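Local coordinates for sulfur carrier protein ThiS adenylyltransferase (Escherichia coli, PDB 1ZUD) that catalyses the ATP-dependent adenylation of the C-terminal glycine of the sulfur carrier protein ThiS, a step in thiamin biosynthesis, at residues L36-L45 and L68-T76; R81-Q89 and I98-R106. All coordinates share one frame; numbering follows the deposited sequence.

In the fold
Contact 1 closes in sequence before contact 2 opens, and their centres lie about 12 Å apart in the Rossmann-like part of the fold, beside the parallel strands of the mixed sheet. In contact 1 the glycine-rich turn leading into helix 40-50 meets the loop 68-76, which follows strand 54-58. That loop runs on to helix 83-94, whose first turns lie along strand 99-103, an outermost strand of the sheet in this chain, in contact 2. Direct touches join the two: Gln71 OE1 of contact 1 lies 2.9 Å from Lys83 NZ of contact 2, a probable hydrogen bond. Gly38, Arg70 and Lys83 are all ATP-binding residues, which suggests that both contacts border the adenylation site.

Contact 1 (L36-L45 and L68-T76); sequences LGGLGTPAAL and LQRQILFTT
Leu36 O meets Phe74 at the ring edge, near its plane, 3.5 Å from CE1, and has no hydrogen-bond partner. Next comes Gly37, whose backbone is overlaid by the extended side chain of Gln71: CG lies 3.4 Å from Gly37 C, and the amide continues past Gly37 CA, its OE1 accepting from Lys83 NZ. A valine at Gln71 would probably uncover the Gly37 backbone and deprive the Lys83 ammonium of this acceptor. Gly38 is joined to Arg70 through a water that donates to both carbonyl oxygens, 2.7 Å from Gly38 O and 2.6 Å from Arg70 O. In Thr41, chi1 of 55° sets OG1 between the backbone N and carbonyl carbon, where it donates back to Gly37 O, which Thr41 N reaches from the opposite face; CG2 meanwhile approaches Phe74 CE1 obliquely at 3.6 Å, and Thr41 CB lies 3.8 Å from Leu73 CB. Leu45 ends the series with CD2 3.6 Å from Leu73 CD1, while Pro42 CB and Leu45 CD1 touch Ile72 in one of its two conformers. No direct hydrogen bond crosses between the segments. The glycine-rich turn, consistent with the GxGxxG type of Rossmann-like nucleotide sites, thus rests on the Gln71 chain and one bridging water, while the helix that follows packs through apolar side chains, and ATP-binding Gly38 and Arg70 come side by side.

Contact 2 (R81-Q89 and I98-R106); sequences RPKSQVSQQ and IQLTALQQR
A helix-on-strand contact, the second half of a beta-alpha-beta crossover in the Rossmann-like fold, joins Ser84 and Gln88 of helix 83-89 to Leu100 and Ala102 of strand 99-103 and to Gln104 just after it. The crossover runs from strand 54-58 through the helix to its parallel neighbour 99-103, an outermost strand of the sheet within this chain. The axes of helix 83-89 and strand 99-103 approach to 7.2 Å and run antiparallel at 169°. Close fit at the centre comes from Ala102, whose CB lies 3.6 Å from Ser84 O. Leu100 packs beside it, and its CD1 reaches Gln88 O at 3.7 Å. At the helix start, Gln104 bends at chi2 (65°), bringing its amide back to the first turn, where OE1 accepts in its carbonyl plane from Ser84 N at 3.0 Å and Ser84 OG at 2.8 Å. These two bonds, together with one from Gln104 NE2 to Asp61 O, restrain the amide's rotation. Lys83, an ATP-binding residue, instead sends its chain away from the strand to Gln71. Farther along the helix, Gln88, in one of its two conformers, reaches the strand's backbone edge and donates from NE2 to Leu100 O at 2.7 Å in a nearly straight bond (172°). In that conformer NE2 also donates to a water lying 3.0 Å from Ala102 N, its second donor.

Contact 1 (L36-L45 and L68-T76)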
# COMPACT_ATOMS: atom_id res chain seq x y z
N LEU C 36 17.78 3.75 0.16
CA LEU C 36 16.95 4.95 0.34
C LEU C 36 16.34 5.37 -1.00
O LEU C 36 16.46 6.54 -1.45
CB LEU C 36 17.79 6.09 0.94
CG LEU C 36 18.27 5.78 2.37
CD1 LEU C 36 19.26 6.87 2.91
CD2 LEU C 36 17.02 5.64 3.25
N GLY C 37 15.64 4.41 -1.61
CA GLY C 37 15.01 4.61 -2.91
C GLY C 37 13.51 4.64 -2.86
O GLY C 37 12.93 5.23 -1.95
N GLY C 38 12.85 4.01 -3.83
CA GLY C 38 11.39 4.03 -3.83
C GLY C 38 10.80 3.31 -2.60
O GLY C 38 9.70 3.65 -2.08
N LEU C 39 11.48 2.28 -2.13
CA LEU C 39 10.93 1.55 -0.97
C LEU C 39 11.35 2.26 0.32
O LEU C 39 10.58 2.42 1.28
CB LEU C 39 11.55 0.12 -0.90
CG LEU C 39 11.19 -0.83 -2.04
CD1 LEU C 39 12.07 -2.13 -1.95
CD2 LEU C 39 9.67 -1.18 -1.87
N GLY C 40 12.62 2.60 0.34
CA GLY C 40 13.17 3.16 1.54
C GLY C 40 12.72 4.55 1.93
O GLY C 40 12.61 4.81 3.14
N THR C 41 12.50 5.43 0.96
CA THR C 41 12.12 6.78 1.38
C THR C 41 10.74 6.81 2.09
O THR C 41 10.65 7.42 3.14
CB THR C 41 12.16 7.79 0.20
OG1 THR C 41 11.35 7.32 -0.87
CG2 THR C 41 13.58 7.95 -0.29
N PRO C 42 9.68 6.15 1.57
CA PRO C 42 8.44 6.24 2.38
C PRO C 42 8.58 5.47 3.69
O PRO C 42 8.03 5.89 4.72
CB PRO C 42 7.35 5.62 1.52
CG PRO C 42 8.11 4.84 0.51
CD PRO C 42 9.44 5.43 0.31
N ALA C 43 9.29 4.33 3.67
CA ALA C 43 9.43 3.61 4.94
C ALA C 43 10.11 4.50 5.99
O ALA C 43 9.68 4.57 7.16
CB ALA C 43 10.24 2.30 4.75
N ALA C 44 11.15 5.20 5.60
CA ALA C 44 11.84 6.04 6.58
C ALA C 44 10.92 7.20 7.08
O ALA C 44 10.90 7.51 8.28
CB ALA C 44 13.14 6.62 5.97
N LEU C 45 10.16 7.82 6.17
CA LEU C 45 9.27 8.93 6.53
C LEU C 45 8.27 8.45 7.57
O LEU C 45 8.05 9.10 8.57
CB LEU C 45 8.50 9.45 5.29
CG LEU C 45 9.25 10.56 4.53
CD1 LEU C 45 8.77 10.63 3.07
CD2 LEU C 45 9.12 11.90 5.30
N LEU C 68 13.09 11.52 -8.47
CA LEU C 68 11.98 12.22 -7.89
C LEU C 68 10.62 11.65 -8.20
O LEU C 68 9.71 11.83 -7.41
CB LEU C 68 12.07 13.73 -8.26
CG LEU C 68 13.45 14.37 -7.89
CD1 LEU C 68 13.43 15.96 -8.08
CD2 LEU C 68 13.81 14.07 -6.40
N GLN C 69 10.47 10.94 -9.30
CA GLN C 69 9.17 10.37 -9.64
C GLN C 69 8.72 9.36 -8.57
O GLN C 69 7.53 9.02 -8.50
CB GLN C 69 9.29 9.70 -11.02
CG GLN C 69 8.15 8.85 -11.46
CD GLN C 69 8.53 7.35 -11.31
OE1 GLN C 69 9.60 7.03 -10.80
NE2 GLN C 69 7.66 6.46 -11.74
N ARG C 70 9.64 8.86 -7.74
CA ARG C 70 9.19 7.87 -6.73
C ARG C 70 9.84 7.99 -5.38
O ARG C 70 9.40 7.36 -4.42
CB ARG C 70 9.40 6.42 -7.27
CG ARG C 70 10.84 6.04 -7.52
CD ARG C 70 11.00 4.85 -8.48
NE ARG C 70 12.41 4.67 -8.83
CZ ARG C 70 13.10 5.52 -9.58
NH1 ARG C 70 12.48 6.59 -10.09
NH2 ARG C 70 14.40 5.35 -9.77
N GLN C 71 10.91 8.77 -5.28
CA GLN C 71 11.63 8.89 -4.01
C GLN C 71 11.22 10.23 -3.40
O GLN C 71 11.96 11.23 -3.51
CB GLN C 71 13.12 8.80 -4.29
CG GLN C 71 13.43 7.39 -4.92
CD GLN C 71 14.85 7.19 -5.37
OE1 GLN C 71 15.76 7.88 -4.93
NE2 GLN C 71 15.05 6.18 -6.22
N ILE C 72 10.05 10.18 -2.75
CA ILE C 72 9.31 11.30 -2.16
C ILE C 72 9.90 12.12 -1.04
O ILE C 72 9.31 13.13 -0.63
CB ILE C 72 7.90 10.84 -1.69
CG1 ILE C 72 8.05 9.89 -0.49
CG2 ILE C 72 7.15 10.19 -2.84
CD1 ILE C 72 6.75 9.31 -0.02
N LEU C 73 11.03 11.68 -0.53
CA LEU C 73 11.70 12.40 0.54
C LEU C 73 12.59 13.50 -0.04
O LEU C 73 12.90 14.45 0.66
CB LEU C 73 12.56 11.41 1.33
CG LEU C 73 13.31 11.81 2.59
CD1 LEU C 73 12.22 12.38 3.55
CD2 LEU C 73 14.06 10.54 3.24
N PHE C 74 12.98 13.38 -1.31
CA PHE C 74 13.91 14.31 -1.96
C PHE C 74 13.28 15.43 -2.80
O PHE C 74 12.12 15.37 -3.12
CB PHE C 74 14.85 13.49 -2.84
CG PHE C 74 15.43 12.28 -2.14
CD1 PHE C 74 15.43 11.05 -2.74
CD2 PHE C 74 15.99 12.42 -0.86
CE1 PHE C 74 16.00 9.94 -2.08
CE2 PHE C 74 16.55 11.34 -0.20
CZ PHE C 74 16.55 10.09 -0.82
N THR C 75 14.03 16.47 -3.14
CA THR C 75 13.47 17.52 -3.97
C THR C 75 14.48 17.93 -5.03
O THR C 75 15.62 17.44 -5.08
CB THR C 75 13.09 18.78 -3.15
OG1 THR C 75 14.28 19.42 -2.70
CG2 THR C 75 12.23 18.43 -1.95
N THR C 76 14.05 18.81 -5.92
CA THR C 76 14.93 19.25 -6.98
C THR C 76 16.17 19.91 -6.39
O THR C 76 17.24 19.83 -6.97
CB THR C 76 14.16 20.23 -7.95
OG1 THR C 76 13.19 19.48 -8.69
CG2 THR C 76 15.07 20.84 -8.97
O HOH W 1 8.14 5.57 -3.10

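Contact 2 (R81-Q89 and I98-R106)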
# COMPACT_ATOMS: atom_id res chain seq x y z
N ARG C 81 23.33 15.60 -4.35
CA ARG C 81 23.79 15.45 -2.98
C ARG C 81 23.64 13.98 -2.50
O ARG C 81 22.80 13.24 -3.03
CB ARG C 81 23.00 16.43 -2.11
CG ARG C 81 23.15 17.93 -2.56
CD ARG C 81 22.31 18.82 -1.58
NE ARG C 81 22.71 18.60 -0.17
CZ ARG C 81 21.90 18.71 0.89
NH1 ARG C 81 20.63 19.05 0.73
NH2 ARG C 81 22.34 18.43 2.12
N PRO C 82 24.47 13.54 -1.52
CA PRO C 82 24.43 12.14 -1.00
C PRO C 82 23.06 11.79 -0.39
O PRO C 82 22.58 12.51 0.46
CB PRO C 82 25.53 12.12 0.07
CG PRO C 82 26.41 13.39 -0.27
CD PRO C 82 25.43 14.39 -0.76
N LYS C 83 22.47 10.65 -0.80
CA LYS C 83 21.15 10.29 -0.32
C LYS C 83 20.99 10.12 1.18
O LYS C 83 19.97 10.56 1.74
CB LYS C 83 20.61 9.03 -1.03
CG LYS C 83 19.97 9.34 -2.36
CD LYS C 83 19.34 8.09 -2.98
CE LYS C 83 19.06 8.37 -4.44
NZ LYS C 83 18.53 7.19 -5.18
N SER C 84 21.95 9.48 1.84
CA SER C 84 21.80 9.28 3.29
C SER C 84 21.88 10.61 4.06
O SER C 84 21.17 10.83 5.05
CB SER C 84 22.84 8.25 3.81
OG SER C 84 24.14 8.79 3.89
N GLN C 85 22.70 11.53 3.57
CA GLN C 85 22.83 12.84 4.23
C GLN C 85 21.56 13.66 4.07
O GLN C 85 21.07 14.27 5.03
CB GLN C 85 24.03 13.60 3.65
CG GLN C 85 24.09 15.11 3.99
CD GLN C 85 25.24 15.82 3.23
OE1 GLN C 85 25.05 16.91 2.67
NE2 GLN C 85 26.42 15.21 3.22
N VAL C 86 21.07 13.74 2.83
CA VAL C 86 19.84 14.46 2.50
C VAL C 86 18.67 13.88 3.31
O VAL C 86 17.84 14.62 3.86
CB VAL C 86 19.51 14.34 0.96
CG1 VAL C 86 18.11 14.83 0.66
CG2 VAL C 86 20.54 15.13 0.11
N SER C 87 18.58 12.55 3.36
CA SER C 87 17.52 11.85 4.10
C SER C 87 17.58 12.19 5.58
O SER C 87 16.55 12.50 6.20
CB SER C 87 17.67 10.30 3.93
OG SER C 87 17.42 9.88 2.59
N GLN C 88 18.78 12.14 6.16
CA GLN C 88 18.96 12.48 7.59
C GLN C 88 18.51 13.93 7.80
O GLN C 88 17.76 14.21 8.74
CB GLN C 88 20.46 12.31 7.97
CG GLN C 88 20.92 12.75 9.39
CD GLN C 88 22.44 12.60 9.57
OE1 GLN C 88 23.23 13.12 8.76
NE2 GLN C 88 22.85 11.87 10.60
N GLN C 89 18.87 14.84 6.88
CA GLN C 89 18.48 16.24 7.08
C GLN C 89 16.97 16.48 6.93
O GLN C 89 16.35 17.19 7.70
CB GLN C 89 19.26 17.13 6.08
CG GLN C 89 20.73 17.09 6.40
CD GLN C 89 21.58 17.92 5.45
OE1 GLN C 89 21.10 18.41 4.42
NE2 GLN C 89 22.86 18.05 5.78
N ILE C 98 14.24 12.36 17.35
CA ILE C 98 14.73 10.98 17.37
C ILE C 98 16.16 10.98 16.84
O ILE C 98 16.62 12.00 16.29
CB ILE C 98 13.80 10.04 16.54
CG1 ILE C 98 13.55 10.62 15.14
CG2 ILE C 98 12.50 9.81 17.33
CD1 ILE C 98 12.77 9.68 14.24
N GLN C 99 16.88 9.86 17.04
CA GLN C 99 18.26 9.71 16.57
C GLN C 99 18.32 9.29 15.09
O GLN C 99 17.86 8.20 14.71
CB GLN C 99 18.97 8.67 17.45
CG GLN C 99 20.39 8.31 17.02
CD GLN C 99 21.31 9.52 16.86
OE1 GLN C 99 21.36 10.40 17.72
NE2 GLN C 99 22.04 9.56 15.74
N LEU C 100 18.88 10.14 14.23
CA LEU C 100 18.95 9.77 12.80
C LEU C 100 20.38 9.60 12.34
O LEU C 100 21.12 10.55 12.26
CB LEU C 100 18.22 10.82 11.94
CG LEU C 100 16.69 10.95 12.19
CD1 LEU C 100 16.13 12.18 11.43
CD2 LEU C 100 15.95 9.66 11.73
N THR C 101 20.78 8.36 12.03
CA THR C 101 22.15 8.08 11.62
C THR C 101 22.31 7.80 10.13
O THR C 101 21.64 6.92 9.58
CB THR C 101 22.66 6.88 12.46
OG1 THR C 101 22.59 7.24 13.83
CG2 THR C 101 24.09 6.48 12.08
N ALA C 102 23.22 8.53 9.50
CA ALA C 102 23.49 8.41 8.06
C ALA C 102 24.69 7.59 7.75
O ALA C 102 25.76 7.88 8.26
CB ALA C 102 23.73 9.84 7.43
N LEU C 103 24.54 6.57 6.91
CA LEU C 103 25.69 5.75 6.47
C LEU C 103 25.72 5.82 4.94
O LEU C 103 24.91 5.14 4.25
CB LEU C 103 25.54 4.26 6.86
CG LEU C 103 25.30 4.00 8.36
CD1 LEU C 103 25.22 2.48 8.64
CD2 LEU C 103 26.47 4.57 9.15
N GLN C 104 26.61 6.64 4.39
CA GLN C 104 26.69 6.76 2.94
C GLN C 104 27.62 5.63 2.46
O GLN C 104 28.81 5.83 2.23
CB GLN C 104 27.27 8.11 2.53
CG GLN C 104 27.22 8.39 1.02
CD GLN C 104 25.80 8.51 0.45
OE1 GLN C 104 24.82 8.75 1.17
NE2 GLN C 104 25.70 8.35 -0.86
N GLN C 105 27.08 4.43 2.36
CA GLN C 105 27.92 3.36 1.92
C GLN C 105 27.06 2.18 1.46
O GLN C 105 25.83 2.17 1.67
CB GLN C 105 28.91 2.99 3.06
CG GLN C 105 28.26 2.31 4.23
CD GLN C 105 29.21 2.01 5.38
OE1 GLN C 105 29.29 2.77 6.34
NE2 GLN C 105 29.95 0.90 5.27
N ARG C 106 27.70 1.24 0.77
CA ARG C 106 27.06 0.01 0.28
C ARG C 106 27.49 -0.92 1.38
O ARG C 106 28.64 -1.35 1.43
CB ARG C 106 27.65 -0.44 -1.06
CG ARG C 106 27.03 -1.75 -1.61
CD ARG C 106 27.57 -2.09 -3.00
NE ARG C 106 27.05 -3.34 -3.56
CZ ARG C 106 27.46 -4.57 -3.20
NH1 ARG C 106 28.40 -4.73 -2.27
NH2 ARG C 106 26.93 -5.64 -3.79
O HOH W 2 24.92 10.41 11.11